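Local coordinates for sulfide-quinone reductase (Aquifex aeolicus, PDB 3HYV), which oxidises hydrogen sulfide with the help of FAD, passing the electrons to a quinone and probably building up polysulfide on active-site cysteines until it is released as elemental sulfur, at residues G144-G149 and V180-I185; T313-E318 and R342-C347; K338-L343 and E417-C422. All coordinates share one frame; numbering follows the deposited sequence.

Contact 1: G144-G149 and V180-I185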
loop_
_atom_site.group_PDB
_atom_site.type_symbol
_atom_site.label_atom_id
_atom_site.label_comp_id
_atom_site.label_asym_id
_atom_site.label_seq_id
_atom_site.Cartn_x
_atom_site.Cartn_y
_atom_site.Cartn_z
ATOM N N GLY A 144 -30.456 -1.877 -8.205
ATOM C CA GLY A 144 -30.166 -0.509 -7.765
ATOM C C GLY A 144 -28.893 -0.476 -6.937
ATOM O O GLY A 144 -28.190 -1.485 -6.857
ATOM N N PRO A 145 -28.585 0.679 -6.306
ATOM C CA PRO A 145 -27.375 0.774 -5.472
ATOM C C PRO A 145 -27.476 -0.011 -4.160
ATOM O O PRO A 145 -28.499 0.032 -3.478
ATOM C CB PRO A 145 -27.235 2.282 -5.196
ATOM C CG PRO A 145 -28.273 2.956 -6.057
ATOM C CD PRO A 145 -29.332 1.948 -6.336
ATOM N N VAL A 146 -26.403 -0.730 -3.833
ATOM C CA VAL A 146 -26.304 -1.505 -2.604
ATOM C C VAL A 146 -25.303 -0.834 -1.658
ATOM O O VAL A 146 -24.188 -0.472 -2.071
ATOM C CB VAL A 146 -25.824 -2.953 -2.903
ATOM C CG1 VAL A 146 -25.535 -3.733 -1.611
ATOM C CG2 VAL A 146 -26.839 -3.691 -3.769
ATOM N N VAL A 147 -25.708 -0.647 -0.404
ATOM C CA VAL A 147 -24.746 -0.305 0.645
ATOM C C VAL A 147 -24.837 -1.277 1.830
ATOM O O VAL A 147 -25.923 -1.668 2.249
ATOM C CB VAL A 147 -24.688 1.258 0.987
ATOM C CG1 VAL A 147 -25.945 1.981 0.579
ATOM C CG2 VAL A 147 -24.299 1.534 2.433
ATOM N N ILE A 148 -23.670 -1.706 2.302
ATOM C CA ILE A 148 -23.528 -2.746 3.331
ATOM C C ILE A 148 -22.517 -2.253 4.364
ATOM O O ILE A 148 -21.592 -1.514 4.019
ATOM C CB ILE A 148 -23.050 -4.089 2.689
ATOM C CG1 ILE A 148 -24.125 -4.629 1.733
ATOM C CG2 ILE A 148 -22.706 -5.167 3.754
ATOM C CD1 ILE A 148 -23.633 -5.722 0.795
ATOM N N GLY A 149 -22.690 -2.628 5.628
ATOM C CA GLY A 149 -21.667 -2.321 6.623
ATOM C C GLY A 149 -22.065 -2.424 8.076
ATOM O O GLY A 149 -22.818 -3.328 8.474
ATOM N N VAL A 180 -25.133 -2.778 -10.826
ATOM C CA VAL A 180 -25.293 -2.621 -9.368
ATOM C C VAL A 180 -24.066 -2.001 -8.671
ATOM O O VAL A 180 -23.106 -2.721 -8.367
ATOM C CB VAL A 180 -25.614 -3.974 -8.657
ATOM C CG1 VAL A 180 -25.879 -3.753 -7.183
ATOM C CG2 VAL A 180 -26.808 -4.690 -9.293
ATOM N N PRO A 181 -24.100 -0.674 -8.411
ATOM C CA PRO A 181 -23.091 -0.031 -7.569
ATOM C C PRO A 181 -23.048 -0.648 -6.177
ATOM O O PRO A 181 -24.103 -0.944 -5.598
ATOM C CB PRO A 181 -23.584 1.423 -7.474
ATOM C CG PRO A 181 -24.436 1.634 -8.688
ATOM C CD PRO A 181 -25.094 0.297 -8.917
ATOM N N MET A 182 -21.849 -0.865 -5.646
ATOM C CA MET A 182 -21.721 -1.390 -4.284
ATOM C C MET A 182 -20.808 -0.517 -3.436
ATOM O O MET A 182 -19.704 -0.165 -3.856
ATOM C CB MET A 182 -21.238 -2.839 -4.279
ATOM C CG MET A 182 -22.202 -3.837 -4.914
ATOM S SD MET A 182 -21.611 -5.545 -4.818
ATOM C CE MET A 182 -21.909 -5.947 -3.092
ATOM N N THR A 183 -21.283 -0.172 -2.241
ATOM C CA THR A 183 -20.529 0.670 -1.308
ATOM C C THR A 183 -20.518 0.038 0.075
ATOM O O THR A 183 -21.547 -0.464 0.548
ATOM C CB THR A 183 -21.120 2.109 -1.258
ATOM O OG1 THR A 183 -21.189 2.626 -2.591
ATOM C CG2 THR A 183 -20.264 3.054 -0.396
ATOM N N PHE A 184 -19.341 0.047 0.704
ATOM C CA PHE A 184 -19.139 -0.508 2.049
ATOM C C PHE A 184 -18.889 0.638 3.043
ATOM O O PHE A 184 -17.957 1.419 2.864
ATOM C CB PHE A 184 -17.956 -1.492 2.030
ATOM C CG PHE A 184 -17.886 -2.396 3.232
ATOM C CD1 PHE A 184 -18.589 -3.601 3.255
ATOM C CD2 PHE A 184 -17.096 -2.058 4.333
ATOM C CE1 PHE A 184 -18.530 -4.440 4.363
ATOM C CE2 PHE A 184 -17.027 -2.898 5.446
ATOM C CZ PHE A 184 -17.747 -4.082 5.469
ATOM N N ILE A 185 -19.730 0.741 4.071
ATOM C CA ILE A 185 -19.628 1.824 5.066
ATOM C C ILE A 185 -19.438 1.268 6.486
ATOM O O ILE A 185 -20.257 0.493 6.974
ATOM C CB ILE A 185 -20.861 2.797 5.026
ATOM C CG1 ILE A 185 -21.072 3.366 3.614
ATOM C CG2 ILE A 185 -20.684 3.921 6.060
ATOM C CD1 ILE A 185 -22.268 4.329 3.483
HETATM O O HOH W 1 -23.628 1.739 -3.728
#
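Val146 and Val180 meet through methyl groups where strands 146-150 and 182-186 run side by side in parallel. The two side chains cross obliquely, CG2 of Val146 touching CG1 of Val180 at 3.5 Å, and the same CG1, anti to its own backbone N (chi1 -175°), also lies 3.3 Å from the carbonyl O of Gly144. Further along this face the flanks of Val146 and Met182 touch, Ile148 CD1 approaches Met182 CE, and the Phe184 ring lays one face over Gly149 CA. On the other face Val147 CG2 meets Ile185 CD1 at 3.6 Å.

The backbones that set these side chains in register are joined by four hydrogen bonds. Val146 uses both its polar groups: its N reaches Pro181 O at 2.9 Å in an almost straight bond (174°), and its O accepts Thr183 N, also at 2.9 Å. Ile148 repeats the pattern with Thr183 O and Ile185 N. A water bonded to Val146 O and Thr183 OG1 gives that carbonyl a second partner.

Outside the pair, helix 158-173, the crossover between the strands, packs on Val146, Ile148 and Val180, giving a right-handed beta-alpha-beta unit of Rossmann type. Strands 247-255 and 216-219 continue the sheet beyond 146-150 and 182-186, and Pro181 packs on Pro366 of a second subunit. Between the strands themselves the chemistry is thus that of a sheet interior: main-chain polar groups are paired across the strands and mainly apolar side chains line both faces, with Thr183 OG1 and its water a polar exception beside Val147 and Ile185.

Contact 2: T313-E318 and R342-C347. With FAD (flavin-adenine dinucleotide), chain G.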
loop_
_atom_site.group_PDB
_atom_site.type_symbol
_atom_site.label_atom_id
_atom_site.label_comp_id
_atom_site.label_asym_id
_atom_site.label_seq_id
_atom_site.Cartn_x
_atom_site.Cartn_y
_atom_site.Cartn_z
ATOM N N THR A 313 -15.414 -14.971 18.708
ATOM C CA THR A 313 -15.456 -15.912 17.592
ATOM C C THR A 313 -15.616 -17.343 18.107
ATOM O O THR A 313 -15.496 -17.590 19.308
ATOM C CB THR A 313 -14.170 -15.798 16.702
ATOM O OG1 THR A 313 -13.039 -16.343 17.397
ATOM C CG2 THR A 313 -13.879 -14.347 16.350
ATOM N N GLY A 314 -15.880 -18.279 17.196
ATOM C CA GLY A 314 -16.162 -19.674 17.556
ATOM C C GLY A 314 -15.051 -20.355 18.339
ATOM O O GLY A 314 -15.312 -21.008 19.346
ATOM N N MET A 315 -13.814 -20.190 17.885
ATOM C CA MET A 315 -12.653 -20.760 18.570
ATOM C C MET A 315 -12.432 -20.195 19.992
ATOM O O MET A 315 -12.107 -20.958 20.904
ATOM C CB MET A 315 -11.382 -20.638 17.713
ATOM C CG MET A 315 -10.137 -21.185 18.405
ATOM S SD MET A 315 -8.683 -21.451 17.368
ATOM C CE MET A 315 -9.086 -23.048 16.690
ATOM N N MET A 316 -12.614 -18.880 20.164
ATOM C CA MET A 316 -12.516 -18.227 21.478
ATOM C C MET A 316 -13.543 -18.800 22.463
ATOM O O MET A 316 -13.213 -19.087 23.605
ATOM C CB MET A 316 -12.722 -16.702 21.365
ATOM C CG MET A 316 -11.685 -15.950 20.527
ATOM S SD MET A 316 -12.218 -14.268 20.088
ATOM C CE MET A 316 -12.094 -13.448 21.675
ATOM N N ILE A 317 -14.778 -18.970 21.999
ATOM C CA ILE A 317 -15.905 -19.448 22.810
ATOM C C ILE A 317 -15.755 -20.919 23.230
ATOM O O ILE A 317 -16.020 -21.269 24.384
ATOM C CB ILE A 317 -17.260 -19.193 22.090
ATOM C CG1 ILE A 317 -17.503 -17.686 21.936
ATOM C CG2 ILE A 317 -18.431 -19.842 22.841
ATOM C CD1 ILE A 317 -18.605 -17.324 20.965
ATOM N N GLU A 318 -15.331 -21.765 22.294
ATOM C CA GLU A 318 -14.979 -23.154 22.597
ATOM C C GLU A 318 -13.903 -23.265 23.687
ATOM O O GLU A 318 -13.994 -24.114 24.578
ATOM C CB GLU A 318 -14.554 -23.900 21.327
ATOM C CG GLU A 318 -15.744 -24.360 20.496
ATOM C CD GLU A 318 -15.400 -24.640 19.049
ATOM O OE1 GLU A 318 -14.566 -25.540 18.784
ATOM O OE2 GLU A 318 -15.989 -23.954 18.173
ATOM N N ARG A 342 -7.130 -19.391 26.258
ATOM C CA ARG A 342 -6.098 -18.710 25.490
ATOM C C ARG A 342 -6.693 -17.546 24.676
ATOM O O ARG A 342 -6.053 -16.507 24.514
ATOM C CB ARG A 342 -5.387 -19.714 24.572
ATOM C CG ARG A 342 -4.389 -19.113 23.589
ATOM C CD ARG A 342 -3.097 -18.709 24.273
ATOM N NE ARG A 342 -2.126 -18.194 23.309
ATOM C CZ ARG A 342 -0.891 -17.800 23.609
ATOM N NH1 ARG A 342 -0.454 -17.844 24.862
ATOM N NH2 ARG A 342 -0.097 -17.349 22.649
ATOM N N LEU A 343 -7.915 -17.741 24.181
ATOM C CA LEU A 343 -8.640 -16.757 23.354
ATOM C C LEU A 343 -7.928 -16.438 22.031
ATOM O O LEU A 343 -7.754 -15.272 21.662
ATOM C CB LEU A 343 -8.984 -15.485 24.150
ATOM C CG LEU A 343 -9.859 -15.655 25.408
ATOM C CD1 LEU A 343 -9.973 -14.345 26.211
ATOM C CD2 LEU A 343 -11.258 -16.223 25.084
ATOM N N SER A 344 -7.507 -17.488 21.330
ATOM C CA SER A 344 -6.977 -17.353 19.975
ATOM C C SER A 344 -8.107 -17.607 18.981
ATOM O O SER A 344 -9.152 -18.142 19.351
ATOM C CB SER A 344 -5.792 -18.297 19.735
ATOM O OG SER A 344 -6.127 -19.648 20.006
ATOM N N ALA A 345 -7.906 -17.209 17.729
ATOM C CA ALA A 345 -8.960 -17.317 16.719
ATOM C C ALA A 345 -8.432 -17.692 15.343
ATOM O O ALA A 345 -7.466 -17.101 14.852
ATOM C CB ALA A 345 -9.742 -16.021 16.635
ATOM N N ILE A 346 -9.072 -18.700 14.750
ATOM C CA ILE A 346 -8.918 -19.053 13.344
ATOM C C ILE A 346 -10.221 -18.650 12.677
ATOM O O ILE A 346 -11.254 -19.267 12.928
ATOM C CB ILE A 346 -8.704 -20.579 13.168
ATOM C CG1 ILE A 346 -7.364 -21.001 13.753
ATOM C CG2 ILE A 346 -8.802 -20.996 11.689
ATOM C CD1 ILE A 346 -7.209 -22.503 13.912
ATOM N N CYS A 347 -10.184 -17.601 11.858
ATOM C CA CYS A 347 -11.386 -17.124 11.144
ATOM C C CYS A 347 -11.261 -17.219 9.626
ATOM O O CYS A 347 -10.221 -16.866 9.054
ATOM C CB CYS A 347 -11.729 -15.684 11.531
ATOM S SG CYS A 347 -11.915 -15.426 13.294
HETATM P PA FAD G . -25.549 -18.213 20.275
HETATM O O1A FAD G . -24.757 -19.295 19.582
HETATM O O2A FAD G . -26.266 -17.178 19.447
HETATM O O5B FAD G . -26.650 -18.934 21.215
HETATM C C5B FAD G . -27.209 -18.383 22.413
HETATM C C4B FAD G . -28.453 -19.189 22.780
HETATM O O4B FAD G . -29.133 -18.658 23.929
HETATM C C3B FAD G . -29.467 -19.160 21.647
HETATM O O3B FAD G . -29.999 -20.471 21.480
HETATM C C2B FAD G . -30.565 -18.248 22.145
HETATM O O2B FAD G . -31.807 -18.624 21.567
HETATM C C1B FAD G . -30.533 -18.509 23.646
HETATM N N9A FAD G . -31.167 -17.459 24.501
HETATM C C8A FAD G . -31.174 -16.123 24.314
HETATM N N7A FAD G . -31.854 -15.531 25.332
HETATM C C5A FAD G . -32.284 -16.508 26.154
HETATM C C6A FAD G . -33.016 -16.522 27.340
HETATM N N6A FAD G . -33.457 -15.366 27.902
HETATM N N1A FAD G . -33.279 -17.703 27.939
HETATM C C2A FAD G . -32.856 -18.857 27.410
HETATM N N3A FAD G . -32.151 -18.875 26.276
HETATM C C4A FAD G . -31.846 -17.717 25.630
HETATM N N1 FAD G . -17.573 -16.943 14.452
HETATM C C2 FAD G . -16.599 -17.668 13.831
HETATM O O2 FAD G . -15.659 -18.138 14.493
HETATM N N3 FAD G . -16.632 -17.913 12.500
HETATM C C4 FAD G . -17.651 -17.419 11.765
HETATM O O4 FAD G . -17.672 -17.655 10.431
HETATM C C4X FAD G . -18.664 -16.670 12.377
HETATM N N5 FAD G . -19.687 -16.179 11.635
HETATM C C5X FAD G . -20.668 -15.457 12.231
HETATM C C6 FAD G . -21.729 -14.956 11.462
HETATM C C7 FAD G . -22.749 -14.205 12.053
HETATM C C7M FAD G . -23.864 -13.690 11.176
HETATM C C8 FAD G . -22.713 -13.953 13.428
HETATM C C8M FAD G . -23.780 -13.135 14.134
HETATM C C9 FAD G . -21.655 -14.462 14.186
HETATM C C9A FAD G . -20.618 -15.213 13.612
HETATM N N10 FAD G . -19.595 -15.716 14.369
HETATM C C10 FAD G . -18.612 -16.425 13.757
HETATM C "C1'" FAD G . -19.529 -15.399 15.824
HETATM C "C2'" FAD G . -19.860 -16.426 16.901
HETATM O "O2'" FAD G . -19.138 -17.648 16.685
HETATM C "C3'" FAD G . -21.366 -16.637 16.991
HETATM O "O3'" FAD G . -22.006 -15.363 17.191
HETATM C "C4'" FAD G . -21.754 -17.650 18.071
HETATM O "O4'" FAD G . -23.020 -18.224 17.714
HETATM C "C5'" FAD G . -21.881 -17.033 19.457
HETATM O "O5'" FAD G . -22.147 -18.080 20.394
HETATM P P FAD G . -23.052 -17.902 21.712
HETATM O O1P FAD G . -23.134 -19.256 22.380
HETATM O O2P FAD G . -22.455 -16.767 22.525
HETATM O O3P FAD G . -24.522 -17.424 21.233
#
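Met315 reaches from the first turn of helix 314-332 to the start of strand 345-350. Its CB lies 3.7 Å from the carbonyl O of Ser344, and CG moves closer to the same oxygen, at 3.3 Å. CG is anti to the backbone N (chi1 178°), which carries the chain out toward the strand; SD then lies beside N and CG1 of Ile346. A bend at chi3 (-83°) brings the methyl CE against Ile346 CD1, a tight carbon pair at 3.4 Å.

One residue on, Met316 sets CB against Leu343 CD2 and CG near Ser344 O. At the helix start, Thr313 occupies the N-cap position and turns CG2 to SG of Cys347 in one of the two conformers of that cysteine, while its OG1 is buried against Ala345 CB without a polar partner. Gly314 N donates to the flavin O2 at 2.7 Å. The contact therefore joins an FAD-binding helix end to a strand bearing the quinone-binding Ile346 and Cys347, the probable persulfide-carrying cysteine.

Leu407 of helix 401-411 packs on both Met315 and Ile346, and strand 355-361 pairs with strand 345-350 beside it.

Contact 3: K338-L343 and E417-C422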
loop_
_atom_site.group_PDB
_atom_site.type_symbol
_atom_site.label_atom_id
_atom_site.label_comp_id
_atom_site.label_asym_id
_atom_site.label_seq_id
_atom_site.Cartn_x
_atom_site.Cartn_y
_atom_site.Cartn_z
ATOM N N LYS A 338 -7.277 -23.850 38.491
ATOM C CA LYS A 338 -8.217 -23.080 37.680
ATOM C C LYS A 338 -7.584 -22.661 36.353
ATOM O O LYS A 338 -6.359 -22.548 36.245
ATOM C CB LYS A 338 -8.753 -21.871 38.458
ATOM C CG LYS A 338 -9.687 -22.259 39.606
ATOM C CD LYS A 338 -10.106 -21.073 40.452
ATOM C CE LYS A 338 -11.431 -20.480 39.971
ATOM N NZ LYS A 338 -11.827 -19.306 40.807
ATOM N N TYR A 339 -8.431 -22.440 35.351
ATOM C CA TYR A 339 -7.996 -22.247 33.963
ATOM C C TYR A 339 -8.564 -20.988 33.309
ATOM O O TYR A 339 -9.735 -20.648 33.485
ATOM C CB TYR A 339 -8.398 -23.454 33.101
ATOM C CG TYR A 339 -7.818 -24.773 33.564
ATOM C CD1 TYR A 339 -6.590 -25.224 33.072
ATOM C CD2 TYR A 339 -8.496 -25.571 34.490
ATOM C CE1 TYR A 339 -6.051 -26.426 33.484
ATOM C CE2 TYR A 339 -7.962 -26.773 34.915
ATOM C CZ TYR A 339 -6.738 -27.193 34.406
ATOM O OH TYR A 339 -6.201 -28.380 34.814
ATOM N N ALA A 340 -7.709 -20.329 32.537
ATOM C CA ALA A 340 -8.098 -19.257 31.650
ATOM C C ALA A 340 -8.011 -19.725 30.182
ATOM O O ALA A 340 -7.073 -20.448 29.813
ATOM C CB ALA A 340 -7.208 -18.057 31.878
ATOM N N PRO A 341 -8.992 -19.325 29.347
ATOM C CA PRO A 341 -8.896 -19.612 27.911
ATOM C C PRO A 341 -7.774 -18.806 27.262
ATOM O O PRO A 341 -7.493 -17.689 27.685
ATOM C CB PRO A 341 -10.252 -19.147 27.365
ATOM C CG PRO A 341 -10.712 -18.111 28.352
ATOM C CD PRO A 341 -10.239 -18.613 29.685
ATOM N N ARG A 342 -7.130 -19.391 26.258
ATOM C CA ARG A 342 -6.098 -18.710 25.490
ATOM C C ARG A 342 -6.693 -17.546 24.676
ATOM O O ARG A 342 -6.053 -16.507 24.514
ATOM C CB ARG A 342 -5.387 -19.714 24.572
ATOM C CG ARG A 342 -4.389 -19.113 23.589
ATOM C CD ARG A 342 -3.097 -18.709 24.273
ATOM N NE ARG A 342 -2.126 -18.194 23.309
ATOM C CZ ARG A 342 -0.891 -17.800 23.609
ATOM N NH1 ARG A 342 -0.454 -17.844 24.862
ATOM N NH2 ARG A 342 -0.097 -17.349 22.649
ATOM N N LEU A 343 -7.915 -17.741 24.181
ATOM C CA LEU A 343 -8.640 -16.757 23.354
ATOM C C LEU A 343 -7.928 -16.438 22.031
ATOM O O LEU A 343 -7.754 -15.272 21.662
ATOM C CB LEU A 343 -8.984 -15.485 24.150
ATOM C CG LEU A 343 -9.859 -15.655 25.408
ATOM C CD1 LEU A 343 -9.973 -14.345 26.211
ATOM C CD2 LEU A 343 -11.258 -16.223 25.084
ATOM N N GLU A 417 -4.996 -22.299 29.668
ATOM C CA GLU A 417 -3.794 -22.139 30.491
ATOM C C GLU A 417 -4.137 -22.166 31.976
ATOM O O GLU A 417 -5.145 -21.591 32.394
ATOM C CB GLU A 417 -3.072 -20.825 30.159
ATOM C CG GLU A 417 -2.145 -20.889 28.941
ATOM C CD GLU A 417 -1.795 -19.505 28.355
ATOM O OE1 GLU A 417 -2.642 -18.582 28.402
ATOM O OE2 GLU A 417 -0.672 -19.348 27.822
ATOM N N LEU A 418 -3.296 -22.835 32.762
ATOM C CA LEU A 418 -3.379 -22.793 34.222
ATOM C C LEU A 418 -3.147 -21.373 34.714
ATOM O O LEU A 418 -2.088 -20.786 34.472
ATOM C CB LEU A 418 -2.347 -23.736 34.852
ATOM C CG LEU A 418 -2.830 -25.089 35.380
ATOM C CD1 LEU A 418 -1.642 -26.015 35.640
ATOM C CD2 LEU A 418 -3.664 -24.919 36.645
ATOM N N CYS A 419 -4.150 -20.824 35.390
ATOM C CA CYS A 419 -4.109 -19.439 35.840
ATOM C C CYS A 419 -3.836 -19.370 37.344
ATOM O O CYS A 419 -4.558 -19.966 38.156
ATOM C CB CYS A 419 -5.406 -18.704 35.466
ATOM S SG CYS A 419 -5.380 -16.905 35.769
ATOM N N LYS A 420 -2.776 -18.652 37.700
ATOM C CA LYS A 420 -2.374 -18.510 39.096
ATOM C C LYS A 420 -3.240 -17.501 39.841
ATOM O O LYS A 420 -3.440 -17.629 41.051
ATOM C CB LYS A 420 -0.893 -18.140 39.204
ATOM C CG LYS A 420 -0.431 -17.056 38.238
ATOM C CD LYS A 420 1.079 -16.842 38.342
ATOM C CE LYS A 420 1.597 -15.949 37.219
ATOM N NZ LYS A 420 1.428 -16.580 35.873
ATOM N N ASP A 421 -3.763 -16.514 39.111
ATOM C CA ASP A 421 -4.574 -15.447 39.698
ATOM C C ASP A 421 -5.702 -15.027 38.757
ATOM O O ASP A 421 -5.461 -14.331 37.761
ATOM C CB ASP A 421 -3.684 -14.245 40.038
ATOM C CG ASP A 421 -4.457 -13.089 40.655
ATOM O OD1 ASP A 421 -5.357 -13.334 41.492
ATOM O OD2 ASP A 421 -4.148 -11.928 40.305
ATOM N N CYS A 422 -6.930 -15.448 39.079
ATOM C CA CYS A 422 -8.100 -15.151 38.243
ATOM C C CYS A 422 -8.518 -13.686 38.332
ATOM O O CYS A 422 -9.271 -13.210 37.495
ATOM C CB CYS A 422 -9.308 -16.033 38.604
ATOM S SG CYS A 422 -9.174 -17.850 38.365
#
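Ala340 O accepts Glu417 N at 2.8 Å, the shortest polar bond between strands 339-341 and 416-418, which form a small two-stranded antiparallel sheet. Ala340 N returns a bond to Glu417 O, making these two residues a hydrogen-bonded pair; Tyr339 and Leu418 form the adjoining non-hydrogen-bonded pair. Just beyond, Cys419 N bonds Lys338 O at 2.9 Å.

On the side of Tyr339 and Leu418, Leu418 lays CD2 over one face of the tyrosine ring, and its CG comes within 4.0 Å of CE1. On the other side Ala340 CB meets Cys419 CB. Arg342 bends at chi2 (76°), bringing NH1 to Glu417 OE2 at the guanidinium edge. This salt bridge is weak and long, 3.3 Å from NH1 to OE2, and the guanidinium and carboxylate planes are 74° apart. Arg342 NE forms a salt bridge with Asp361, and Tyr178 of a third subunit makes a cation-pi contact with Arg342.

Cys419 is disulfide-bonded to the C-terminal Cys430, closing the tail on itself, while the Cys422 to Cys280 disulfide ties it to an earlier part of the chain. Lys338, whose NZ is hydrogen-bonded to Gln282, lays its aliphatic chain along Cys422, with CE 3.8 Å from SG.

In the fold
Contacts 2 and 3 overlap in the chain, sharing Arg342 and Leu343: strand 345-350 follows strand 339-341 after a short connection, and the centres of the two contacts lie 15 Å apart. Contact 2 is the one at the reaction centre, where the side chain of Cys347 is about 4 Å from a bound octathiocane ring and about 7 Å from the side chain of Lys382, which binds FAD. Contact 1 belongs to a separate sheet, its centre 30 Å from that of contact 2 and 43 Å from that of contact 3; contacts 1 and 3 lie on opposite sides of the chain's centre. Even so, the Phe184 side chain is about 10 Å from the octathiocane, and that of Ile148 about 11 Å from FAD.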